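Local coordinates for protein transcription termination factor NusA (Planctomyces limnophilus, PDB 4MTN) that probably takes part in both termination and antitermination of transcription, binding the core RNA polymerase and nascent RNA, at residues Y105-G110 / V156-V160; R109-V113 / D177-L182; M141-H147 / S172-P176; R198-R202 / L301-L305. All coordinates share one frame; numbering follows the deposited sequence.

How the contacts relate
The four contacts follow the chain from the S1 domain into the KH region. Contact 1 and contact 2 share Arg109 and Gly110, and their centres lie about 9 Å apart: contact 1 joins residues 105-110 to strand 152-162, contact 2 joins 109-113 to helix 176-186. Contact 3, about 13 Å from contact 2 between centres, ties a long S1 loop to the segment that leads into the same helix. Contact 4, centred about 16 Å from contact 2 and about 19 Å from contact 3, is where strand 195-203 meets helix 297-306. Arg202 connects the two regions, its NH1 2.7 Å from Arg173 O and 2.8 Å from His175 O, both probable hydrogen bonds.

Contact 1: Y105-G110 / V156-V160; sequences YAQLRG and VVLEV
Arg109 and Gly110 reach two successive carbonyls of strand 156-160. As modelled, Arg109 NE donates to Leu158 O at 2.9 Å in a nearly straight bond (169°), though the side chain is poorly ordered; the oxygen lies in the guanidinium plane, while NE stands above the plane of the Leu158 carbonyl. The bend at chi3 (55°) turns NE toward that oxygen. Beside it, Gly110 N donates to Val157 O, also at 2.9 Å and in the carbonyl plane, while Arg109 CA makes a CH-O contact to the same oxygen. Upstream, Tyr105 CB packs on Val160 CG2 at 4.0 Å and Ala106 CB on Val160 CB; Val160 CG2 also lies against the Tyr105 carbonyl. Here helix 87-105 runs into the S1 domain, an OB fold, and residues 105-110 lead to its first strand, 112-120. Val157 turns its CB to Leu108 O at 3.8 Å. Farther out, Leu108 N bonds back to Tyr105 O, the Tyr105 ring leads off to Ile129, Lys131 and Val169, and strand 156-160 carries a classic beta bulge at Leu158 and Glu159, opposite Val170. Gly110 has a positive phi (90°) at which a CB would press on the Arg109 carbonyl.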
loop_
_atom_site.group_PDB
_atom_site.type_symbol
_atom_site.label_atom_id
_atom_site.label_comp_id
_atom_site.label_asym_id
_atom_site.label_seq_id
_atom_site.Cartn_x
_atom_site.Cartn_y
_atom_site.Cartn_z
ATOM N N TYR A 105 -0.978 17.464 -3.901
ATOM C CA TYR A 105 -0.299 16.171 -3.875
ATOM C C TYR A 105 -1.131 15.037 -3.273
ATOM O O TYR A 105 -0.920 13.870 -3.609
ATOM C CB TYR A 105 1.025 16.306 -3.122
ATOM C CG TYR A 105 2.087 17.027 -3.921
ATOM C CD1 TYR A 105 2.296 16.720 -5.259
ATOM C CD2 TYR A 105 2.867 18.022 -3.349
ATOM C CE1 TYR A 105 3.257 17.373 -6.003
ATOM C CE2 TYR A 105 3.835 18.684 -4.087
ATOM C CZ TYR A 105 4.022 18.355 -5.414
ATOM O OH TYR A 105 4.978 19.003 -6.160
ATOM N N ALA A 106 -2.070 15.369 -2.392
ATOM C CA ALA A 106 -2.913 14.350 -1.767
ATOM C C ALA A 106 -3.841 13.688 -2.783
ATOM O O ALA A 106 -4.306 12.565 -2.571
ATOM C CB ALA A 106 -3.720 14.948 -0.631
ATOM N N GLN A 107 -4.112 14.386 -3.881
ATOM C CA GLN A 107 -4.948 13.843 -4.945
ATOM C C GLN A 107 -4.116 12.989 -5.897
ATOM O O GLN A 107 -4.653 12.294 -6.757
ATOM C CB GLN A 107 -5.636 14.967 -5.722
ATOM C CG GLN A 107 -6.342 15.993 -4.856
ATOM C CD GLN A 107 -7.067 17.044 -5.675
ATOM O OE1 GLN A 107 -7.757 16.725 -6.642
ATOM N NE2 GLN A 107 -6.907 18.307 -5.295
ATOM N N LEU A 108 -2.798 13.053 -5.734
ATOM C CA LEU A 108 -1.870 12.372 -6.630
ATOM C C LEU A 108 -1.448 10.994 -6.127
ATOM O O LEU A 108 -0.556 10.375 -6.700
ATOM C CB LEU A 108 -0.631 13.238 -6.860
ATOM C CG LEU A 108 -0.863 14.528 -7.648
ATOM C CD1 LEU A 108 0.451 15.250 -7.899
ATOM C CD2 LEU A 108 -1.574 14.226 -8.957
ATOM N N ARG A 109 -2.056 10.532 -5.039
ATOM C CA ARG A 109 -1.705 9.231 -4.471
ATOM C C ARG A 109 -1.874 8.103 -5.486
ATOM O O ARG A 109 -2.935 7.945 -6.089
ATOM C CB ARG A 109 -2.541 8.943 -3.221
ATOM C CG ARG A 109 -2.153 9.786 -2.018
ATOM C CD ARG A 109 -2.776 9.259 -0.733
ATOM N NE ARG A 109 -2.462 7.851 -0.507
ATOM C CZ ARG A 109 -3.368 6.878 -0.500
ATOM N NH1 ARG A 109 -4.647 7.160 -0.696
ATOM N NH2 ARG A 109 -2.996 5.622 -0.289
ATOM N N GLY A 110 -0.812 7.325 -5.668
ATOM C CA GLY A 110 -0.816 6.231 -6.621
ATOM C C GLY A 110 -0.345 6.656 -7.999
ATOM O O GLY A 110 -0.271 5.836 -8.913
ATOM N N VAL A 156 5.822 6.717 -7.370
ATOM C CA VAL A 156 4.430 7.037 -7.083
ATOM C C VAL A 156 4.297 7.610 -5.680
ATOM O O VAL A 156 5.056 7.250 -4.778
ATOM C CB VAL A 156 3.509 5.807 -7.227
ATOM C CG1 VAL A 156 3.468 5.343 -8.673
ATOM C CG2 VAL A 156 3.957 4.682 -6.307
ATOM N N VAL A 157 3.343 8.515 -5.498
ATOM C CA VAL A 157 3.131 9.115 -4.191
ATOM C C VAL A 157 2.384 8.130 -3.309
ATOM O O VAL A 157 1.256 7.744 -3.614
ATOM C CB VAL A 157 2.336 10.429 -4.286
ATOM C CG1 VAL A 157 2.038 10.970 -2.897
ATOM C CG2 VAL A 157 3.098 11.452 -5.113
ATOM N N LEU A 158 3.022 7.720 -2.216
ATOM C CA LEU A 158 2.435 6.732 -1.321
ATOM C C LEU A 158 1.399 7.351 -0.394
ATOM O O LEU A 158 0.288 6.839 -0.259
ATOM C CB LEU A 158 3.524 6.045 -0.497
ATOM C CG LEU A 158 3.032 4.888 0.369
ATOM C CD1 LEU A 158 2.362 3.835 -0.494
ATOM C CD2 LEU A 158 4.174 4.286 1.166
ATOM N N GLU A 159 1.766 8.458 0.242
ATOM C CA GLU A 159 0.853 9.163 1.131
ATOM C C GLU A 159 1.268 10.619 1.295
ATOM O O GLU A 159 2.425 10.974 1.070
ATOM C CB GLU A 159 0.791 8.479 2.498
ATOM C CG GLU A 159 2.069 8.581 3.308
ATOM C CD GLU A 159 1.888 8.096 4.732
ATOM O OE1 GLU A 159 0.780 7.621 5.060
ATOM O OE2 GLU A 159 2.850 8.193 5.523
ATOM N N VAL A 160 0.317 11.460 1.688
ATOM C CA VAL A 160 0.591 12.873 1.910
ATOM C C VAL A 160 0.024 13.314 3.251
ATOM O O VAL A 160 -1.184 13.244 3.481
ATOM C CB VAL A 160 -0.002 13.759 0.795
ATOM C CG1 VAL A 160 0.355 15.216 1.032
ATOM C CG2 VAL A 160 0.498 13.312 -0.566
#

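Contact 2: R109-V113 / D177-L182; sequences RGQIV and DFVRRL
Gly110 and Ile112 pass beside one turn of helix 177-182, the first with its CA 5.7 Å from the CA of Asp177, the second with its CA 6.8 Å from the CA of Arg181. No backbone hydrogen bond joins the two segments; the one hydrogen bond between them runs from Arg181 NH1 to Gly110 O at 2.7 Å. The oxygen sits at the edge of the guanidinium, in its plane, whereas NH1 approaches from well above the carbonyl plane (42° out of it). The arginine is folded at chi2 and chi3, which curls the chain round the Gly110 oxygen and brings NH1 to it. Gln111 lays its amide over one face of the guanidinium, the planes only 13° apart, with NE2 3.5 Å from Arg181 NH1, and its OE1 touches Arg181 CD.

Segment 109-113 enters the first strand of the S1 domain, and the helix follows the domain's last strand, 167-172, so the pair joins the two ends of this OB fold. On its other sides the helix meets strand 195-203 and Leu240, placing it between the S1 and KH parts. Glu184 forms a salt bridge with Arg181 NE and steadies the guanidinium from within the helix. With an alanine instead of Arg181, Gly110 O would probably lose this donor and Glu184 its charged mate, and the Gln111 amide would be free to turn.

Next to this polar group Ile112 slides along Arg181, its CG1 3.6 Å from Arg181 CB. Its CD1 reaches the edge of the Phe178 ring, 3.9 Å from CE1, and meets Leu182 CD2 at 3.7 Å.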
loop_
_atom_site.group_PDB
_atom_site.type_symbol
_atom_site.label_atom_id
_atom_site.label_comp_id
_atom_site.label_asym_id
_atom_site.label_seq_id
_atom_site.Cartn_x
_atom_site.Cartn_y
_atom_site.Cartn_z
ATOM N N ARG A 109 -2.056 10.532 -5.039
ATOM C CA ARG A 109 -1.705 9.231 -4.471
ATOM C C ARG A 109 -1.874 8.103 -5.486
ATOM O O ARG A 109 -2.935 7.945 -6.089
ATOM C CB ARG A 109 -2.541 8.943 -3.221
ATOM C CG ARG A 109 -2.153 9.786 -2.018
ATOM C CD ARG A 109 -2.776 9.259 -0.733
ATOM N NE ARG A 109 -2.462 7.851 -0.507
ATOM C CZ ARG A 109 -3.368 6.878 -0.500
ATOM N NH1 ARG A 109 -4.647 7.160 -0.696
ATOM N NH2 ARG A 109 -2.996 5.622 -0.289
ATOM N N GLY A 110 -0.812 7.325 -5.668
ATOM C CA GLY A 110 -0.816 6.231 -6.621
ATOM C C GLY A 110 -0.345 6.656 -7.999
ATOM O O GLY A 110 -0.271 5.836 -8.913
ATOM N N GLN A 111 -0.021 7.937 -8.147
ATOM C CA GLN A 111 0.385 8.479 -9.442
ATOM C C GLN A 111 1.879 8.769 -9.509
ATOM O O GLN A 111 2.492 9.164 -8.519
ATOM C CB GLN A 111 -0.400 9.755 -9.754
ATOM C CG GLN A 111 -1.883 9.529 -9.949
ATOM C CD GLN A 111 -2.177 8.654 -11.150
ATOM O OE1 GLN A 111 -1.508 8.749 -12.178
ATOM N NE2 GLN A 111 -3.177 7.791 -11.022
ATOM N N ILE A 112 2.453 8.577 -10.693
ATOM C CA ILE A 112 3.877 8.804 -10.909
ATOM C C ILE A 112 4.234 10.284 -10.816
ATOM O O ILE A 112 3.588 11.131 -11.431
ATOM C CB ILE A 112 4.334 8.263 -12.284
ATOM C CG1 ILE A 112 4.424 6.737 -12.253
ATOM C CG2 ILE A 112 5.684 8.846 -12.675
ATOM C CD1 ILE A 112 4.974 6.134 -13.529
ATOM N N VAL A 113 5.264 10.581 -10.030
ATOM C CA VAL A 113 5.807 11.928 -9.933
ATOM C C VAL A 113 7.314 11.851 -10.159
ATOM O O VAL A 113 7.957 10.890 -9.743
ATOM C CB VAL A 113 5.488 12.572 -8.562
ATOM C CG1 VAL A 113 6.189 13.910 -8.410
ATOM C CG2 VAL A 113 3.986 12.749 -8.400
ATOM N N ASP A 177 1.344 -0.042 -7.353
ATOM C CA ASP A 177 0.832 1.028 -8.201
ATOM C C ASP A 177 1.891 1.572 -9.156
ATOM O O ASP A 177 1.558 2.083 -10.222
ATOM C CB ASP A 177 0.275 2.172 -7.351
ATOM C CG ASP A 177 -1.055 1.828 -6.711
ATOM O OD1 ASP A 177 -1.676 0.828 -7.127
ATOM O OD2 ASP A 177 -1.481 2.563 -5.797
ATOM N N PHE A 178 3.162 1.461 -8.777
ATOM C CA PHE A 178 4.246 1.928 -9.638
ATOM C C PHE A 178 4.290 1.124 -10.934
ATOM O O PHE A 178 4.457 1.683 -12.017
ATOM C CB PHE A 178 5.594 1.836 -8.920
ATOM C CG PHE A 178 6.710 2.551 -9.634
ATOM C CD1 PHE A 178 6.447 3.660 -10.422
ATOM C CD2 PHE A 178 8.017 2.107 -9.528
ATOM C CE1 PHE A 178 7.468 4.318 -11.082
ATOM C CE2 PHE A 178 9.043 2.761 -10.187
ATOM C CZ PHE A 178 8.768 3.867 -10.965
ATOM N N VAL A 179 4.140 -0.192 -10.813
ATOM C CA VAL A 179 4.113 -1.072 -11.974
ATOM C C VAL A 179 2.885 -0.790 -12.831
ATOM O O VAL A 179 2.969 -0.734 -14.061
ATOM C CB VAL A 179 4.114 -2.555 -11.556
ATOM C CG1 VAL A 179 3.970 -3.454 -12.773
ATOM C CG2 VAL A 179 5.380 -2.884 -10.791
ATOM N N ARG A 180 1.748 -0.606 -12.167
ATOM C CA ARG A 180 0.483 -0.340 -12.843
ATOM C C ARG A 180 0.565 0.919 -13.699
ATOM O O ARG A 180 0.081 0.942 -14.829
ATOM C CB ARG A 180 -0.648 -0.213 -11.819
ATOM C CG ARG A 180 -2.020 0.002 -12.427
ATOM C CD ARG A 180 -3.080 0.188 -11.351
ATOM N NE ARG A 180 -3.384 -1.053 -10.644
ATOM C CZ ARG A 180 -4.390 -1.863 -10.958
ATOM N NH1 ARG A 180 -5.190 -1.564 -11.972
ATOM N NH2 ARG A 180 -4.596 -2.972 -10.261
ATOM N N ARG A 181 1.190 1.961 -13.160
ATOM C CA ARG A 181 1.353 3.215 -13.887
ATOM C C ARG A 181 2.278 3.046 -15.088
ATOM O O ARG A 181 1.966 3.495 -16.189
ATOM C CB ARG A 181 1.904 4.307 -12.966
ATOM C CG ARG A 181 1.001 4.700 -11.806
ATOM C CD ARG A 181 -0.224 5.474 -12.263
ATOM N NE ARG A 181 -1.353 4.599 -12.558
ATOM C CZ ARG A 181 -2.212 4.155 -11.646
ATOM N NH1 ARG A 181 -2.069 4.499 -10.374
ATOM N NH2 ARG A 181 -3.215 3.365 -12.006
ATOM N N LEU A 182 3.418 2.400 -14.861
ATOM C CA LEU A 182 4.416 2.203 -15.907
ATOM C C LEU A 182 3.867 1.385 -17.071
ATOM O O LEU A 182 4.204 1.635 -18.230
ATOM C CB LEU A 182 5.660 1.525 -15.333
ATOM C CG LEU A 182 6.526 2.389 -14.415
ATOM C CD1 LEU A 182 7.619 1.554 -13.772
ATOM C CD2 LEU A 182 7.120 3.556 -15.187
#

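Contact 3: M141-H147 / S172-P176; sequences MIPGESH and SRAHP
Arg173, bent at chi2 and chi3 (-39°), brings its guanidinium to Glu145 in a salt bridge. NH2 donates to Glu145 OE2 at 2.7 Å, meeting the syn side of the carboxylate, while the second bond, from NE to Glu145 OE1 at 3.2 Å, is weak and bent. The two planes stand 49° apart, so the groups are not coplanar. Glu145 OE1 is also taken by His147 NE2 at 2.9 Å, in the imidazole plane but from above the carboxylate, so this oxygen serves two donors. His147 CE1 lies over a face of the guanidinium, the ring turned 71° from it. The other arginine nitrogen, NH1, is satisfied by Arg154 O, and NH2 has a further, weak bond to Glu239 O.

The backbone of Arg173 is engaged as well, its O accepting from Arg202 NH1. Ile142 CG1 packs on the arginine side chain at CB, 3.8 Å away. Ser172 OG accepts a weak bond from Ala174 N at 3.1 Å and is hydrogen-bonded to Glu140 OE1. Ala174 CB lies 4.0 Å from Met141 O.

Glu145 closes a type II beta turn begun at Ile142, with Gly144 at its positive-phi position. This turn belongs to the long loop between strands 133-137 and 152-162 of the S1 domain, an OB fold; its partner segment follows strand 167-172 and leads into helix 176-186, N-capped by His175 through ND1 to Asp177 N.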
loop_
_atom_site.group_PDB
_atom_site.type_symbol
_atom_site.label_atom_id
_atom_site.label_comp_id
_atom_site.label_asym_id
_atom_site.label_seq_id
_atom_site.Cartn_x
_atom_site.Cartn_y
_atom_site.Cartn_z
HETATM N N MSE A 141 11.707 1.425 -1.161
HETATM C CA MSE A 141 12.759 1.387 -2.173
HETATM C C MSE A 141 12.901 0.021 -2.827
HETATM O O MSE A 141 12.694 -1.011 -2.190
HETATM C CB MSE A 141 14.102 1.787 -1.564
HETATM C CG MSE A 141 14.262 3.268 -1.304
HETATM SE SE MSE A 141 16.001 3.665 -0.525
HETATM C CE MSE A 141 17.133 2.954 -1.947
ATOM N N ILE A 142 13.244 0.024 -4.111
ATOM C CA ILE A 142 13.627 -1.200 -4.804
ATOM C C ILE A 142 15.064 -1.555 -4.430
ATOM O O ILE A 142 15.981 -0.771 -4.674
ATOM C CB ILE A 142 13.504 -1.055 -6.331
ATOM C CG1 ILE A 142 12.069 -0.687 -6.719
ATOM C CG2 ILE A 142 13.938 -2.337 -7.025
ATOM C CD1 ILE A 142 11.862 -0.520 -8.209
ATOM N N PRO A 143 15.260 -2.741 -3.830
ATOM C CA PRO A 143 16.542 -3.196 -3.272
ATOM C C PRO A 143 17.728 -3.095 -4.231
ATOM O O PRO A 143 17.623 -3.479 -5.398
ATOM C CB PRO A 143 16.264 -4.662 -2.927
ATOM C CG PRO A 143 14.804 -4.708 -2.664
ATOM C CD PRO A 143 14.191 -3.736 -3.630
ATOM N N GLY A 144 18.845 -2.576 -3.729
ATOM C CA GLY A 144 20.090 -2.546 -4.476
ATOM C C GLY A 144 20.209 -1.452 -5.519
ATOM O O GLY A 144 21.232 -1.351 -6.198
ATOM N N GLU A 145 19.176 -0.626 -5.652
ATOM C CA GLU A 145 19.185 0.432 -6.658
ATOM C C GLU A 145 20.099 1.589 -6.269
ATOM O O GLU A 145 20.267 1.895 -5.088
ATOM C CB GLU A 145 17.770 0.953 -6.907
ATOM C CG GLU A 145 16.968 0.113 -7.884
ATOM C CD GLU A 145 15.737 0.836 -8.393
ATOM O OE1 GLU A 145 15.354 1.858 -7.785
ATOM O OE2 GLU A 145 15.156 0.385 -9.404
ATOM N N SER A 146 20.685 2.227 -7.277
ATOM C CA SER A 146 21.588 3.350 -7.063
ATOM C C SER A 146 20.939 4.672 -7.455
ATOM O O SER A 146 20.535 4.861 -8.602
ATOM C CB SER A 146 22.882 3.154 -7.855
ATOM O OG SER A 146 23.710 4.302 -7.768
ATOM N N HIS A 147 20.839 5.583 -6.493
ATOM C CA HIS A 147 20.303 6.910 -6.757
ATOM C C HIS A 147 21.226 7.970 -6.165
ATOM O O HIS A 147 21.410 8.043 -4.949
ATOM C CB HIS A 147 18.889 7.043 -6.190
ATOM C CG HIS A 147 17.930 6.027 -6.731
ATOM N ND1 HIS A 147 17.428 6.085 -8.012
ATOM C CD2 HIS A 147 17.384 4.925 -6.161
ATOM C CE1 HIS A 147 16.612 5.064 -8.211
ATOM N NE2 HIS A 147 16.569 4.345 -7.104
ATOM N N SER A 172 7.102 5.977 -3.304
ATOM C CA SER A 172 7.455 4.562 -3.338
ATOM C C SER A 172 7.823 4.111 -4.748
ATOM O O SER A 172 7.109 4.422 -5.700
ATOM C CB SER A 172 6.299 3.714 -2.804
ATOM O OG SER A 172 6.640 2.339 -2.785
ATOM N N ARG A 173 8.928 3.389 -4.894
ATOM C CA ARG A 173 9.160 2.649 -6.130
ATOM C C ARG A 173 8.811 1.174 -5.946
ATOM O O ARG A 173 8.819 0.400 -6.901
ATOM C CB ARG A 173 10.608 2.795 -6.595
ATOM C CG ARG A 173 11.173 4.197 -6.441
ATOM C CD ARG A 173 11.894 4.642 -7.702
ATOM N NE ARG A 173 12.660 3.563 -8.320
ATOM C CZ ARG A 173 12.976 3.524 -9.611
ATOM N NH1 ARG A 173 12.585 4.499 -10.421
ATOM N NH2 ARG A 173 13.675 2.506 -10.096
ATOM N N ALA A 174 8.501 0.796 -4.708
ATOM C CA ALA A 174 8.231 -0.598 -4.370
ATOM C C ALA A 174 6.744 -0.944 -4.390
ATOM O O ALA A 174 6.373 -2.115 -4.294
ATOM C CB ALA A 174 8.819 -0.923 -3.007
ATOM N N HIS A 175 5.897 0.072 -4.511
ATOM C CA HIS A 175 4.454 -0.135 -4.464
ATOM C C HIS A 175 3.953 -0.734 -5.774
ATOM O O HIS A 175 4.461 -0.396 -6.844
ATOM C CB HIS A 175 3.731 1.183 -4.173
ATOM C CG HIS A 175 2.338 1.007 -3.648
ATOM N ND1 HIS A 175 1.254 0.796 -4.473
ATOM C CD2 HIS A 175 1.856 1.008 -2.384
ATOM C CE1 HIS A 175 0.163 0.675 -3.737
ATOM N NE2 HIS A 175 0.499 0.800 -2.467
ATOM N N PRO A 176 2.963 -1.638 -5.692
ATOM C CA PRO A 176 2.334 -2.221 -6.881
ATOM C C PRO A 176 1.845 -1.162 -7.866
ATOM O O PRO A 176 1.941 -1.365 -9.074
ATOM C CB PRO A 176 1.158 -3.007 -6.300
ATOM C CG PRO A 176 1.617 -3.395 -4.944
ATOM C CD PRO A 176 2.465 -2.255 -4.449
#

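Contact 4: R198-R202 / L301-L305; sequences RSLAR and LASKL
Ser199 meets the last residues of helix 301-305 where that helix packs on strand 198-202, in the KH region, whose domains are of the type II KH family. The segment axes approach to 7.0 Å and run roughly antiparallel, at 150°. The strand lies at an outer position of a three-stranded sheet with strands 207-214 and 244-249, and carries a classic beta bulge at Arg198 and Ser199, opposite Ala211.

Ser199 points at the helix. With OG anti to the backbone N (chi1 -178°), its hydroxyl donates to Leu305 O at 2.7 Å, in the carbonyl plane and on a lone pair (120° at the oxygen). Leu305 CD1 lies alongside OG. Were an alanine here, the Leu305 carbonyl would probably lose this donor, and the end of the helix would be less firmly tied to the strand.

Leu200 turns to the other side of the sheet, against Pro176 and Val179 of helix 176-186. Ala201 faces the helix again, its CA 5.2 Å from the CA of Leu305. Its small CB fits close to the helix backbone, 3.3 Å from Leu301 O and 3.6 Å from Lys304 CB, with Leu305 CB at 4.1 Å; Leu301 O itself accepts the helical bond from Leu305 N. Arg202 points away like Leu200, and its guanidinium has its polar partners there, Arg173 O among them, with Glu243 in a salt bridge to NH2. On the helix side of its backbone, Leu301 CD2 rests 3.9 Å from Arg202 C.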
loop_
_atom_site.group_PDB
_atom_site.type_symbol
_atom_site.label_atom_id
_atom_site.label_comp_id
_atom_site.label_asym_id
_atom_site.label_seq_id
_atom_site.Cartn_x
_atom_site.Cartn_y
_atom_site.Cartn_z
ATOM N N ARG A 198 -6.775 -5.812 -14.010
ATOM C CA ARG A 198 -7.704 -6.208 -12.958
ATOM C C ARG A 198 -7.039 -6.420 -11.600
ATOM O O ARG A 198 -7.557 -5.986 -10.571
ATOM C CB ARG A 198 -8.443 -7.479 -13.377
ATOM C CG ARG A 198 -9.167 -7.344 -14.704
ATOM C CD ARG A 198 -10.222 -6.254 -14.644
ATOM N NE ARG A 198 -11.289 -6.587 -13.705
ATOM C CZ ARG A 198 -12.335 -7.349 -14.006
ATOM N NH1 ARG A 198 -12.458 -7.858 -15.225
ATOM N NH2 ARG A 198 -13.258 -7.603 -13.088
ATOM N N SER A 199 -5.887 -7.084 -11.600
ATOM C CA SER A 199 -5.224 -7.451 -10.353
ATOM C C SER A 199 -3.708 -7.435 -10.489
ATOM O O SER A 199 -3.166 -7.709 -11.560
ATOM C CB SER A 199 -5.692 -8.833 -9.892
ATOM O OG SER A 199 -5.096 -9.191 -8.657
ATOM N N LEU A 200 -3.025 -7.119 -9.392
ATOM C CA LEU A 200 -1.573 -7.009 -9.407
ATOM C C LEU A 200 -0.954 -7.551 -8.121
ATOM O O LEU A 200 -1.445 -7.288 -7.023
ATOM C CB LEU A 200 -1.156 -5.554 -9.611
ATOM C CG LEU A 200 0.082 -5.327 -10.473
ATOM C CD1 LEU A 200 -0.282 -5.496 -11.927
ATOM C CD2 LEU A 200 0.659 -3.953 -10.231
ATOM N N ALA A 201 0.127 -8.310 -8.271
ATOM C CA ALA A 201 0.858 -8.856 -7.133
ATOM C C ALA A 201 2.355 -8.660 -7.340
ATOM O O ALA A 201 2.917 -9.145 -8.321
ATOM C CB ALA A 201 0.534 -10.324 -6.949
ATOM N N ARG A 202 3.005 -7.955 -6.419
ATOM C CA ARG A 202 4.395 -7.567 -6.629
ATOM C C ARG A 202 5.342 -7.897 -5.478
ATOM O O ARG A 202 5.020 -7.696 -4.307
ATOM C CB ARG A 202 4.474 -6.065 -6.914
ATOM C CG ARG A 202 5.885 -5.577 -7.192
ATOM C CD ARG A 202 5.946 -4.082 -7.431
ATOM N NE ARG A 202 7.235 -3.695 -7.996
ATOM C CZ ARG A 202 7.674 -2.444 -8.082
ATOM N NH1 ARG A 202 6.927 -1.443 -7.632
ATOM N NH2 ARG A 202 8.863 -2.195 -8.612
ATOM N N LEU A 301 2.816 -14.969 -4.740
ATOM C CA LEU A 301 2.315 -13.955 -5.660
ATOM C C LEU A 301 0.954 -14.348 -6.225
ATOM O O LEU A 301 0.086 -13.500 -6.423
ATOM C CB LEU A 301 3.311 -13.724 -6.799
ATOM C CG LEU A 301 4.614 -13.020 -6.420
ATOM C CD1 LEU A 301 5.546 -12.928 -7.618
ATOM C CD2 LEU A 301 4.327 -11.637 -5.855
ATOM N N ALA A 302 0.775 -15.640 -6.481
ATOM C CA ALA A 302 -0.485 -16.150 -7.006
ATOM C C ALA A 302 -1.611 -15.963 -5.995
ATOM O O ALA A 302 -2.772 -15.800 -6.367
ATOM C CB ALA A 302 -0.350 -17.613 -7.383
ATOM N N SER A 303 -1.255 -15.985 -4.714
ATOM C CA SER A 303 -2.226 -15.784 -3.644
ATOM C C SER A 303 -2.701 -14.335 -3.599
ATOM O O SER A 303 -3.901 -14.074 -3.501
ATOM C CB SER A 303 -1.626 -16.186 -2.296
ATOM O OG SER A 303 -1.315 -17.568 -2.271
ATOM N N LYS A 304 -1.757 -13.400 -3.670
ATOM C CA LYS A 304 -2.084 -11.978 -3.707
ATOM C C LYS A 304 -2.947 -11.638 -4.917
ATOM O O LYS A 304 -3.908 -10.876 -4.814
ATOM C CB LYS A 304 -0.814 -11.124 -3.738
ATOM C CG LYS A 304 -0.108 -10.952 -2.408
ATOM C CD LYS A 304 0.698 -9.658 -2.407
ATOM C CE LYS A 304 1.739 -9.636 -1.302
ATOM N NZ LYS A 304 2.885 -10.536 -1.608
ATOM N N LEU A 305 -2.588 -12.209 -6.064
ATOM C CA LEU A 305 -3.277 -11.930 -7.319
ATOM C C LEU A 305 -4.724 -12.411 -7.285
ATOM O O LEU A 305 -5.638 -11.693 -7.693
ATOM C CB LEU A 305 -2.537 -12.586 -8.486
ATOM C CG LEU A 305 -2.933 -12.130 -9.889
ATOM C CD1 LEU A 305 -2.482 -10.700 -10.124
ATOM C CD2 LEU A 305 -2.351 -13.061 -10.938
#